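Local coordinates for protein xylooligosaccharide oxidase (Myceliophthora thermophila, PDB 5L6G) that oxidises the C1 hydroxyl of xylooligosaccharides and related sugars to lactones with a bicovalently bound FAD, passing the electrons to oxygen to give hydrogen peroxide, at residues Y143-P156 and W316-I329. Residues are numbered along the deposited sequence; the frame is centred on the assembly and turned at random.
Sequences YEEGKRAFSHGTCP and WMEGFRHYAYSGEI. With FAD (flavin-adenine dinucleotide), chain D; XYP (beta-D-xylopyranose), chain H.
Y143 lies obliquely against W316 and M317, its CD1 3.5 Å from W316 CD1 and the ring planes at 33°. With CG anti to the backbone N (chi1 -175°), the phenol extends from its helix so that CD2 meets M317 CG, whose bent chain brings SD obliquely to the ring, 5.1 Å from its centroid, a Met-aromatic contact. One water joins Y143 OH to W316 N; another links R148 O to W316 NE1, while A149 CB packs 3.5 Å from W316 CZ2. Shortened to an alanine, Y143 would probably leave a gap beside W316 and M317, and the water on W316 N would lose its phenol partner. Farther along, F320 CE1 meets the edge of the H152 imidazole, the rings almost perpendicular. H152 ND1 donates a nearly straight 3.0 Å bond, in its ring plane, to a lone pair of G153 O. P156 CG wedges among A324 CB, S326 CB and I329 CD1. C155 SG is covalently joined to FAD C6, half of the bicovalent linkage that H94 completes; T154 binds FAD O4 through N and xylose O2 through OG1. Helix 316-322, following strand 308-314, thus packs against the end of helix 135-146 and strand 148-149, which pairs with strand 219-229.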
ATOM      1  N   TYR A 143      13.053  -8.839  13.414  1.00 20.95           N
ATOM      2  CA  TYR A 143      14.254  -9.557  13.059  1.00 22.74           C
ATOM      3  C   TYR A 143      15.268  -9.561  14.218  1.00 24.18           C
ATOM      4  O   TYR A 143      15.792 -10.608  14.570  1.00 24.86           O
ATOM      5  CB  TYR A 143      14.887  -9.015  11.782  1.00 23.22           C
ATOM      6  CG  TYR A 143      16.064  -9.874  11.383  1.00 25.03           C
ATOM      7  CD1 TYR A 143      15.867 -11.121  10.796  1.00 25.97           C
ATOM      8  CD2 TYR A 143      17.356  -9.480  11.668  1.00 26.59           C
ATOM      9  CE1 TYR A 143      16.941 -11.947  10.480  1.00 27.28           C
ATOM     10  CE2 TYR A 143      18.438 -10.299  11.362  1.00 28.33           C
ATOM     11  CZ  TYR A 143      18.223 -11.522  10.749  1.00 28.42           C
ATOM     12  OH  TYR A 143      19.304 -12.313  10.435  1.00 30.79           O
ATOM     13  N   GLU A 144      15.545  -8.396  14.791  1.00 24.84           N
ATOM     14  CA  GLU A 144      16.517  -8.306  15.867  1.00 26.79           C
ATOM     15  C   GLU A 144      16.115  -9.144  17.078  1.00 27.25           C
ATOM     16  O   GLU A 144      16.970  -9.748  17.722  1.00 28.07           O
ATOM     17  CB  GLU A 144      16.792  -6.842  16.261  1.00 27.72           C
ATOM     18  CG  GLU A 144      17.679  -6.144  15.232  1.00 29.03           C
ATOM     19  CD  GLU A 144      18.130  -4.733  15.600  1.00 30.28           C
ATOM     20  OE1 GLU A 144      17.921  -4.282  16.738  1.00 31.78           O
ATOM     21  OE2 GLU A 144      18.706  -4.058  14.713  1.00 32.33           O
ATOM     22  N   GLU A 145      14.823  -9.215  17.375  1.00 26.35           N
ATOM     23  CA  GLU A 145      14.392  -9.903  18.584  1.00 26.96           C
ATOM     24  C   GLU A 145      14.257 -11.407  18.422  1.00 26.58           C
ATOM     25  O   GLU A 145      14.595 -12.156  19.334  1.00 26.77           O
ATOM     26  CB  GLU A 145      13.092  -9.314  19.098  1.00 26.78           C
ATOM     27  CG  GLU A 145      13.264  -7.856  19.502  1.00 27.40           C
ATOM     28  CD  GLU A 145      12.217  -7.376  20.471  1.00 27.76           C
ATOM     29  OE1 GLU A 145      11.233  -8.103  20.700  1.00 28.58           O
ATOM     30  OE2 GLU A 145      12.374  -6.257  21.000  1.00 28.40           O
ATOM     31  N   GLY A 146      13.723 -11.848  17.292  1.00 24.83           N
ATOM     32  CA  GLY A 146      13.486 -13.272  17.105  1.00 24.93           C
ATOM     33  C   GLY A 146      13.700 -13.785  15.704  1.00 24.21           C
ATOM     34  O   GLY A 146      13.259 -14.882  15.390  1.00 24.18           O
ATOM     35  N   LYS A 147      14.371 -13.002  14.864  1.00 23.78           N
ATOM     36  CA  LYS A 147      14.571 -13.372  13.464  1.00 23.54           C
ATOM     37  C   LYS A 147      13.236 -13.729  12.804  1.00 22.36           C
ATOM     38  O   LYS A 147      13.104 -14.725  12.083  1.00 21.80           O
ATOM     39  CB  LYS A 147      15.591 -14.506  13.346  1.00 25.24           C
ATOM     40  CG  LYS A 147      16.980 -14.089  13.792  1.00 26.64           C
ATOM     41  CD  LYS A 147      17.990 -15.204  13.583  1.00 28.41           C
ATOM     42  CE  LYS A 147      19.291 -14.890  14.306  1.00 29.98           C
ATOM     43  NZ  LYS A 147      19.910 -13.654  13.748  1.00 30.19           N
ATOM     44  N   ARG A 148      12.241 -12.883  13.062  1.00 21.18           N
ATOM     45  CA  ARG A 148      10.923 -13.048  12.484  1.00 20.31           C
ATOM     46  C   ARG A 148      10.673 -11.937  11.503  1.00 19.25           C
ATOM     47  O   ARG A 148      11.408 -10.944  11.471  1.00 19.12           O
ATOM     48  CB  ARG A 148       9.845 -12.999  13.570  1.00 20.38           C
ATOM     49  CG  ARG A 148      10.059 -13.976  14.708  1.00 21.42           C
ATOM     50  CD  ARG A 148      10.033 -15.415  14.218  1.00 22.08           C
ATOM     51  NE  ARG A 148       8.696 -15.817  13.780  1.00 21.88           N
ATOM     52  CZ  ARG A 148       8.302 -17.077  13.604  1.00 22.45           C
ATOM     53  NH1 ARG A 148       9.141 -18.094  13.803  1.00 23.18           N
ATOM     54  NH2 ARG A 148       7.059 -17.322  13.217  1.00 22.09           N
ATOM     55  N   ALA A 149       9.624 -12.112  10.707  1.00 18.40           N
ATOM     56  CA  ALA A 149       9.179 -11.099   9.778  1.00 17.23           C
ATOM     57  C   ALA A 149       7.728 -11.329   9.444  1.00 16.69           C
ATOM     58  O   ALA A 149       7.176 -12.393   9.720  1.00 16.59           O
ATOM     59  CB  ALA A 149      10.004 -11.152   8.500  1.00 17.24           C
ATOM     60  N   PHE A 150       7.106 -10.312   8.854  1.00 15.98           N
ATOM     61  CA  PHE A 150       5.914 -10.550   8.067  1.00 15.75           C
ATOM     62  C   PHE A 150       6.061  -9.923   6.679  1.00 15.12           C
ATOM     63  O   PHE A 150       7.078  -9.258   6.389  1.00 15.58           O
ATOM     64  CB  PHE A 150       4.604 -10.203   8.794  1.00 15.58           C
ATOM     65  CG  PHE A 150       4.380  -8.750   9.104  1.00 15.18           C
ATOM     66  CD1 PHE A 150       3.806  -7.898   8.176  1.00 14.58           C
ATOM     67  CD2 PHE A 150       4.613  -8.273  10.389  1.00 15.52           C
ATOM     68  CE1 PHE A 150       3.545  -6.576   8.495  1.00 14.33           C
ATOM     69  CE2 PHE A 150       4.346  -6.952  10.722  1.00 15.38           C
ATOM     70  CZ  PHE A 150       3.808  -6.105   9.772  1.00 14.57           C
ATOM     71  N   SER A 151       5.114 -10.210   5.795  1.00 14.39           N
ATOM     72  CA  SER A 151       5.206  -9.717   4.431  1.00 13.92           C
ATOM     73  C   SER A 151       4.685  -8.282   4.327  1.00 13.57           C
ATOM     74  O   SER A 151       3.541  -8.019   4.631  1.00 12.98           O
ATOM     75  CB  SER A 151       4.404 -10.623   3.502  1.00 13.94           C
ATOM     76  OG  SER A 151       4.739 -10.363   2.153  1.00 13.74           O
ATOM     77  N   HIS A 152       5.536  -7.351   3.896  1.00 13.84           N
ATOM     78  CA  HIS A 152       5.111  -5.974   3.728  1.00 13.68           C
ATOM     79  C   HIS A 152       5.877  -5.277   2.612  1.00 13.82           C
ATOM     80  O   HIS A 152       6.787  -5.842   2.015  1.00 14.10           O
ATOM     81  CB  HIS A 152       5.224  -5.197   5.041  1.00 13.86           C
ATOM     82  CG  HIS A 152       6.572  -5.281   5.695  1.00 14.29           C
ATOM     83  ND1 HIS A 152       7.688  -4.647   5.191  1.00 14.32           N
ATOM     84  CD2 HIS A 152       6.968  -5.885   6.843  1.00 14.75           C
ATOM     85  CE1 HIS A 152       8.723  -4.891   5.978  1.00 15.05           C
ATOM     86  NE2 HIS A 152       8.311  -5.633   6.994  1.00 15.16           N
ATOM     87  N   GLY A 153       5.499  -4.029   2.355  1.00 13.61           N
ATOM     88  CA  GLY A 153       6.053  -3.252   1.297  1.00 14.07           C
ATOM     89  C   GLY A 153       7.486  -2.849   1.556  1.00 15.03           C
ATOM     90  O   GLY A 153       8.037  -3.076   2.621  1.00 15.53           O
ATOM     91  N   THR A 154       8.083  -2.256   0.535  1.00 15.91           N
ATOM     92  CA  THR A 154       9.401  -1.694   0.617  1.00 17.15           C
ATOM     93  C   THR A 154       9.120  -0.283   1.100  1.00 17.97           C
ATOM     94  O   THR A 154       8.019   0.230   0.914  1.00 19.36           O
ATOM     95  CB  THR A 154      10.047  -1.600  -0.780  1.00 16.90           C
ATOM     96  OG1 THR A 154       9.402  -0.564  -1.529  1.00 16.46           O
ATOM     97  CG2 THR A 154       9.907  -2.923  -1.567  1.00 16.97           C
ATOM     98  N   CYS A 155      10.089   0.388   1.672  1.00 19.01           N
ATOM     99  CA  CYS A 155       9.838   1.767   2.082  1.00 19.01           C
ATOM    100  C   CYS A 155       9.722   1.768   3.599  1.00 17.65           C
ATOM    101  O   CYS A 155       8.634   1.570   4.138  1.00 17.26           O
ATOM    102  CB  CYS A 155       8.546   2.369   1.472  1.00 19.74           C
ATOM    103  SG  CYS A 155       8.541   2.847  -0.287  1.00 21.67           S
ATOM    104  N   PRO A 156      10.839   2.029   4.283  1.00 17.08           N
ATOM    105  CA  PRO A 156      10.904   1.985   5.750  1.00 16.70           C
ATOM    106  C   PRO A 156       9.970   2.967   6.439  1.00 15.46           C
ATOM    107  O   PRO A 156       9.549   2.715   7.568  1.00 14.84           O
ATOM    108  CB  PRO A 156      12.344   2.374   6.064  1.00 17.61           C
ATOM    109  CG  PRO A 156      13.094   2.270   4.780  1.00 18.18           C
ATOM    110  CD  PRO A 156      12.118   2.416   3.667  1.00 17.42           C
ATOM    111  N   TRP A 316      18.602 -11.162   5.902  1.00 22.89           N
ATOM    112  CA  TRP A 316      17.240 -10.678   5.809  1.00 22.05           C
ATOM    113  C   TRP A 316      17.129  -9.142   5.800  1.00 21.88           C
ATOM    114  O   TRP A 316      16.460  -8.573   4.942  1.00 20.96           O
ATOM    115  CB  TRP A 316      16.384 -11.266   6.932  1.00 22.03           C
ATOM    116  CG  TRP A 316      14.993 -10.710   6.930  1.00 20.97           C
ATOM    117  CD1 TRP A 316      14.464  -9.853   7.832  1.00 20.86           C
ATOM    118  CD2 TRP A 316      13.974 -10.946   5.951  1.00 20.48           C
ATOM    119  NE1 TRP A 316      13.167  -9.542   7.494  1.00 20.02           N
ATOM    120  CE2 TRP A 316      12.843 -10.201   6.340  1.00 19.75           C
ATOM    121  CE3 TRP A 316      13.911 -11.707   4.780  1.00 20.31           C
ATOM    122  CZ2 TRP A 316      11.652 -10.204   5.605  1.00 19.59           C
ATOM    123  CZ3 TRP A 316      12.730 -11.718   4.051  1.00 19.85           C
ATOM    124  CH2 TRP A 316      11.616 -10.958   4.459  1.00 19.24           C
ATOM    125  N   MET A 317      17.780  -8.474   6.742  1.00 22.70           N
ATOM    126  CA  MET A 317      17.632  -7.023   6.854  1.00 23.10           C
ATOM    127  C   MET A 317      18.370  -6.316   5.729  1.00 22.47           C
ATOM    128  O   MET A 317      17.948  -5.254   5.270  1.00 21.25           O
ATOM    129  CB  MET A 317      18.139  -6.487   8.195  1.00 24.60           C
ATOM    130  CG  MET A 317      17.225  -6.742   9.381  1.00 25.72           C
ATOM    131  SD  MET A 317      15.511  -6.289   9.131  1.00 26.86           S
ATOM    132  CE  MET A 317      15.515  -4.527   8.785  1.00 25.74           C
ATOM    133  N   GLU A 318      19.476  -6.895   5.294  1.00 23.16           N
ATOM    134  CA  GLU A 318      20.211  -6.309   4.195  1.00 23.62           C
ATOM    135  C   GLU A 318      19.358  -6.396   2.922  1.00 22.06           C
ATOM    136  O   GLU A 318      19.388  -5.494   2.087  1.00 20.98           O
ATOM    137  CB  GLU A 318      21.552  -7.014   4.040  1.00 25.90           C
ATOM    138  CG  GLU A 318      22.512  -6.338   3.073  1.00 28.07           C
ATOM    139  CD  GLU A 318      23.778  -7.158   2.865  1.00 30.03           C
ATOM    140  OE1 GLU A 318      24.356  -7.623   3.878  1.00 34.24           O
ATOM    141  OE2 GLU A 318      24.178  -7.360   1.698  1.00 29.95           O
ATOM    142  N   GLY A 319      18.590  -7.477   2.781  1.00 21.59           N
ATOM    143  CA  GLY A 319      17.644  -7.591   1.658  1.00 20.48           C
ATOM    144  C   GLY A 319      16.632  -6.456   1.713  1.00 20.09           C
ATOM    145  O   GLY A 319      16.289  -5.840   0.697  1.00 18.66           O
ATOM    146  N   PHE A 320      16.139  -6.180   2.915  1.00 19.77           N
ATOM    147  CA  PHE A 320      15.171  -5.118   3.060  1.00 19.53           C
ATOM    148  C   PHE A 320      15.805  -3.774   2.730  1.00 19.77           C
ATOM    149  O   PHE A 320      15.215  -2.992   1.997  1.00 19.25           O
ATOM    150  CB  PHE A 320      14.529  -5.096   4.457  1.00 19.65           C
ATOM    151  CG  PHE A 320      13.494  -4.019   4.608  1.00 18.87           C
ATOM    152  CD1 PHE A 320      12.261  -4.135   3.979  1.00 18.80           C
ATOM    153  CD2 PHE A 320      13.760  -2.867   5.330  1.00 19.10           C
ATOM    154  CE1 PHE A 320      11.304  -3.132   4.088  1.00 17.70           C
ATOM    155  CE2 PHE A 320      12.794  -1.861   5.445  1.00 18.96           C
ATOM    156  CZ  PHE A 320      11.573  -1.997   4.814  1.00 18.17           C
ATOM    157  N   ARG A 321      17.008  -3.517   3.237  1.00 20.96           N
ATOM    158  CA  ARG A 321      17.685  -2.249   2.953  1.00 21.48           C
ATOM    159  C   ARG A 321      17.945  -2.069   1.464  1.00 20.67           C
ATOM    160  O   ARG A 321      17.860  -0.962   0.944  1.00 19.61           O
ATOM    161  CB  ARG A 321      19.017  -2.127   3.684  1.00 23.72           C
ATOM    162  CG  ARG A 321      18.920  -2.117   5.192  1.00 25.48           C
ATOM    163  CD  ARG A 321      20.185  -1.557   5.835  1.00 27.85           C
ATOM    164  NE  ARG A 321      21.333  -2.443   5.685  1.00 29.52           N
ATOM    165  CZ  ARG A 321      21.572  -3.533   6.423  1.00 31.61           C
ATOM    166  NH1 ARG A 321      20.743  -3.906   7.395  1.00 32.25           N
ATOM    167  NH2 ARG A 321      22.660  -4.266   6.190  1.00 33.08           N
ATOM    168  N   HIS A 322      18.273  -3.162   0.787  1.00 20.06           N
ATOM    169  CA  HIS A 322      18.581  -3.106  -0.642  1.00 19.80           C
ATOM    170  C   HIS A 322      17.491  -2.402  -1.462  1.00 19.07           C
ATOM    171  O   HIS A 322      17.797  -1.623  -2.357  1.00 18.86           O
ATOM    172  CB  HIS A 322      18.770  -4.510  -1.208  1.00 19.60           C
ATOM    173  CG  HIS A 322      19.136  -4.507  -2.657  1.00 19.54           C
ATOM    174  ND1 HIS A 322      20.429  -4.319  -3.094  1.00 20.21           N
ATOM    175  CD2 HIS A 322      18.375  -4.616  -3.769  1.00 18.87           C
ATOM    176  CE1 HIS A 322      20.449  -4.324  -4.415  1.00 19.93           C
ATOM    177  NE2 HIS A 322      19.214  -4.506  -4.849  1.00 19.11           N
ATOM    178  N   TYR A 323      16.230  -2.723  -1.189  1.00 18.74           N
ATOM    179  CA  TYR A 323      15.102  -2.128  -1.927  1.00 18.84           C
ATOM    180  C   TYR A 323      14.411  -0.987  -1.179  1.00 20.08           C
ATOM    181  O   TYR A 323      13.349  -0.508  -1.607  1.00 19.52           O
ATOM    182  CB  TYR A 323      14.079  -3.208  -2.295  1.00 18.16           C
ATOM    183  CG  TYR A 323      14.536  -4.093  -3.432  1.00 18.05           C
ATOM    184  CD1 TYR A 323      14.782  -3.553  -4.695  1.00 17.70           C
ATOM    185  CD2 TYR A 323      14.715  -5.468  -3.252  1.00 17.81           C
ATOM    186  CE1 TYR A 323      15.201  -4.353  -5.745  1.00 17.83           C
ATOM    187  CE2 TYR A 323      15.129  -6.272  -4.304  1.00 17.77           C
ATOM    188  CZ  TYR A 323      15.372  -5.710  -5.543  1.00 17.70           C
ATOM    189  OH  TYR A 323      15.782  -6.466  -6.610  1.00 17.91           O
ATOM    190  N   ALA A 324      15.008  -0.563  -0.071  1.00 22.51           N
ATOM    191  CA  ALA A 324      14.431   0.462   0.786  1.00 24.97           C
ATOM    192  C   ALA A 324      14.625   1.851   0.180  1.00 28.81           C
ATOM    193  O   ALA A 324      13.734   2.695   0.285  1.00 31.32           O
ATOM    194  CB  ALA A 324      15.060   0.407   2.161  1.00 24.76           C
ATOM    195  N   TYR A 325      15.788   2.083  -0.424  1.00 33.79           N
ATOM    196  CA  TYR A 325      16.101   3.364  -1.085  1.00 39.88           C
ATOM    197  C   TYR A 325      15.954   4.526  -0.099  1.00 42.33           C
ATOM    198  O   TYR A 325      15.305   5.541  -0.374  1.00 44.77           O
ATOM    199  CB  TYR A 325      15.224   3.587  -2.335  1.00 40.81           C
ATOM    200  CG  TYR A 325      15.331   2.497  -3.387  1.00 42.09           C
ATOM    201  CD1 TYR A 325      16.572   2.027  -3.817  1.00 44.50           C
ATOM    202  CD2 TYR A 325      14.190   1.956  -3.970  1.00 43.41           C
ATOM    203  CE1 TYR A 325      16.666   1.037  -4.784  1.00 45.76           C
ATOM    204  CE2 TYR A 325      14.277   0.963  -4.935  1.00 44.06           C
ATOM    205  CZ  TYR A 325      15.510   0.510  -5.338  1.00 44.85           C
ATOM    206  OH  TYR A 325      15.588  -0.464  -6.304  1.00 45.71           O
ATOM    207  N   SER A 326      16.576   4.343   1.054  1.00 45.30           N
ATOM    208  CA  SER A 326      16.441   5.246   2.179  1.00 45.62           C
ATOM    209  C   SER A 326      17.660   4.989   3.040  1.00 46.19           C
ATOM    210  O   SER A 326      18.096   3.840   3.173  1.00 45.89           O
ATOM    211  CB  SER A 326      15.136   4.941   2.935  1.00 45.55           C
ATOM    212  OG  SER A 326      15.097   5.507   4.243  1.00 45.62           O
ATOM    213  N   GLY A 327      18.233   6.055   3.591  1.00 45.85           N
ATOM    214  CA  GLY A 327      19.349   5.912   4.518  1.00 45.82           C
ATOM    215  C   GLY A 327      18.855   5.247   5.787  1.00 44.30           C
ATOM    216  O   GLY A 327      19.368   4.199   6.197  1.00 45.71           O
ATOM    217  N   GLU A 328      17.830   5.849   6.388  1.00 41.40           N
ATOM    218  CA  GLU A 328      17.280   5.371   7.653  1.00 38.41           C
ATOM    219  C   GLU A 328      16.330   4.190   7.434  1.00 33.03           C
ATOM    220  O   GLU A 328      15.412   4.255   6.607  1.00 31.82           O
ATOM    221  CB  GLU A 328      16.549   6.503   8.387  1.00 41.27           C
ATOM    222  CG  GLU A 328      17.310   7.115   9.555  1.00 44.50           C
ATOM    223  CD  GLU A 328      17.102   6.346  10.856  1.00 47.80           C
ATOM    224  OE1 GLU A 328      17.668   5.236  10.994  1.00 50.67           O
ATOM    225  OE2 GLU A 328      16.380   6.856  11.749  1.00 48.00           O
ATOM    226  N   ILE A 329      16.550   3.121   8.194  1.00 28.47           N
ATOM    227  CA  ILE A 329      15.668   1.955   8.179  1.00 25.33           C
ATOM    228  C   ILE A 329      14.753   1.930   9.402  1.00 23.45           C
ATOM    229  O   ILE A 329      13.542   1.862   9.263  1.00 21.53           O
ATOM    230  CB  ILE A 329      16.505   0.671   8.152  1.00 25.77           C
ATOM    231  CG1 ILE A 329      17.395   0.668   6.905  1.00 26.00           C
ATOM    232  CG2 ILE A 329      15.622  -0.567   8.183  1.00 25.39           C
ATOM    233  CD1 ILE A 329      16.639   0.568   5.602  1.00 25.18           C
TER
HETATM  234  PA  FAD D 501      -1.497   7.332   5.940  1.00  9.98           P
HETATM  235  O1A FAD D 501      -1.161   7.651   7.378  1.00  9.87           O
HETATM  236  O2A FAD D 501      -1.494   8.480   4.981  1.00  8.78           O
HETATM  237  O5B FAD D 501      -2.815   6.477   5.869  1.00 10.20           O
HETATM  238  C5B FAD D 501      -3.378   5.985   4.649  1.00  9.94           C
HETATM  239  C4B FAD D 501      -4.846   5.685   4.848  1.00  9.91           C
HETATM  240  O4B FAD D 501      -4.993   4.699   5.872  1.00  9.88           O
HETATM  241  C3B FAD D 501      -5.638   6.899   5.307  1.00  9.73           C
HETATM  242  O3B FAD D 501      -6.962   6.801   4.824  1.00 10.14           O
HETATM  243  C2B FAD D 501      -5.650   6.757   6.807  1.00 10.08           C
HETATM  244  O2B FAD D 501      -6.703   7.472   7.441  1.00  9.78           O
HETATM  245  C1B FAD D 501      -5.742   5.255   6.958  1.00  9.71           C
HETATM  246  N9A FAD D 501      -5.174   4.832   8.241  1.00  9.44           N
HETATM  247  C8A FAD D 501      -3.957   5.061   8.724  1.00  9.69           C
HETATM  248  N7A FAD D 501      -3.820   4.521   9.958  1.00  9.57           N
HETATM  249  C5A FAD D 501      -4.986   3.933  10.225  1.00  9.58           C
HETATM  250  C6A FAD D 501      -5.529   3.206  11.369  1.00  9.84           C
HETATM  251  N6A FAD D 501      -4.706   3.011  12.417  1.00 10.53           N
HETATM  252  N1A FAD D 501      -6.810   2.789  11.294  1.00  9.97           N
HETATM  253  C2A FAD D 501      -7.591   2.987  10.229  1.00  9.65           C
HETATM  254  N3A FAD D 501      -7.146   3.658   9.125  1.00 10.02           N
HETATM  255  C4A FAD D 501      -5.872   4.135   9.101  1.00  9.59           C
HETATM  256  N1  FAD D 501       2.553   0.214  -0.952  1.00 12.22           N
HETATM  257  C2  FAD D 501       2.727  -1.110  -1.258  1.00 12.68           C
HETATM  258  O2  FAD D 501       1.714  -1.860  -1.333  1.00 12.95           O
HETATM  259  N3  FAD D 501       3.969  -1.623  -1.444  1.00 12.61           N
HETATM  260  C4  FAD D 501       5.093  -0.876  -1.332  1.00 13.12           C
HETATM  261  O4  FAD D 501       6.256  -1.338  -1.504  1.00 13.36           O
HETATM  262  C4X FAD D 501       4.985   0.563  -1.011  1.00 13.12           C
HETATM  263  N5  FAD D 501       6.061   1.393  -0.883  1.00 13.90           N
HETATM  264  C5X FAD D 501       5.946   2.733  -0.552  1.00 14.20           C
HETATM  265  C6  FAD D 501       7.059   3.570  -0.395  1.00 14.73           C
HETATM  266  C7  FAD D 501       6.878   4.926  -0.076  1.00 14.05           C
HETATM  267  C7M FAD D 501       8.102   5.796   0.063  1.00 14.98           C
HETATM  268  C8  FAD D 501       5.504   5.493   0.153  1.00 12.58           C
HETATM  269  C8M FAD D 501       5.284   6.942   0.573  1.00 12.15           C
HETATM  270  C9  FAD D 501       4.417   4.638   0.004  1.00 12.50           C
HETATM  271  C9A FAD D 501       4.576   3.288  -0.355  1.00 12.43           C
HETATM  272  N10 FAD D 501       3.472   2.412  -0.530  1.00 12.32           N
HETATM  273  C10 FAD D 501       3.612   1.059  -0.847  1.00 12.53           C
HETATM  274  C1' FAD D 501       2.095   2.866  -0.366  1.00 11.38           C
HETATM  275  C2' FAD D 501       1.586   2.661   1.025  1.00 10.51           C
HETATM  276  O2' FAD D 501       1.253   1.276   1.154  1.00 10.41           O
HETATM  277  C3' FAD D 501       0.314   3.483   1.134  1.00 10.29           C
HETATM  278  O3' FAD D 501       0.568   4.865   0.852  1.00  9.90           O
HETATM  279  C4' FAD D 501      -0.237   3.334   2.555  1.00 10.07           C
HETATM  280  O4' FAD D 501      -1.666   3.450   2.510  1.00 10.84           O
HETATM  281  C5' FAD D 501       0.393   4.369   3.451  1.00 10.24           C
HETATM  282  O5' FAD D 501       0.178   4.012   4.819  1.00 10.12           O
HETATM  283  P   FAD D 501       0.452   5.123   5.906  1.00  9.81           P
HETATM  284  O1P FAD D 501      -0.006   4.671   7.258  1.00  9.44           O
HETATM  285  O2P FAD D 501       1.861   5.609   5.792  1.00  9.63           O
HETATM  286  O3P FAD D 501      -0.393   6.347   5.313  1.00  9.76           O
HETATM  287  O1  XYP H 509       5.711   0.011  -4.912  1.00 35.63           O
HETATM  288  C1  XYP H 509       6.573   0.937  -4.255  1.00 32.88           C
HETATM  289  C2  XYP H 509       8.023   0.613  -4.614  1.00 32.75           C
HETATM  290  C3  XYP H 509       8.971   1.691  -4.104  1.00 33.05           C
HETATM  291  C4  XYP H 509       8.505   3.066  -4.570  1.00 32.92           C
HETATM  292  C5  XYP H 509       7.035   3.302  -4.196  1.00 32.40           C
HETATM  293  O2  XYP H 509       8.350  -0.642  -4.017  1.00 27.57           O
HETATM  294  O3  XYP H 509      10.324   1.402  -4.494  1.00 34.47           O
HETATM  295  O4  XYP H 509       9.276   4.088  -3.928  1.00 31.47           O
HETATM  296  O5  XYP H 509       6.200   2.245  -4.659  1.00 34.32           O
HETATM  297  O   HOH W   1      18.808 -13.348   7.810  1.00 27.75           O
HETATM  298  O   HOH W   2      11.699  -8.517   9.973  1.00 14.96           O
HETATM  299  O   HOH W   3      11.376   1.347  -1.323  1.00 22.85           O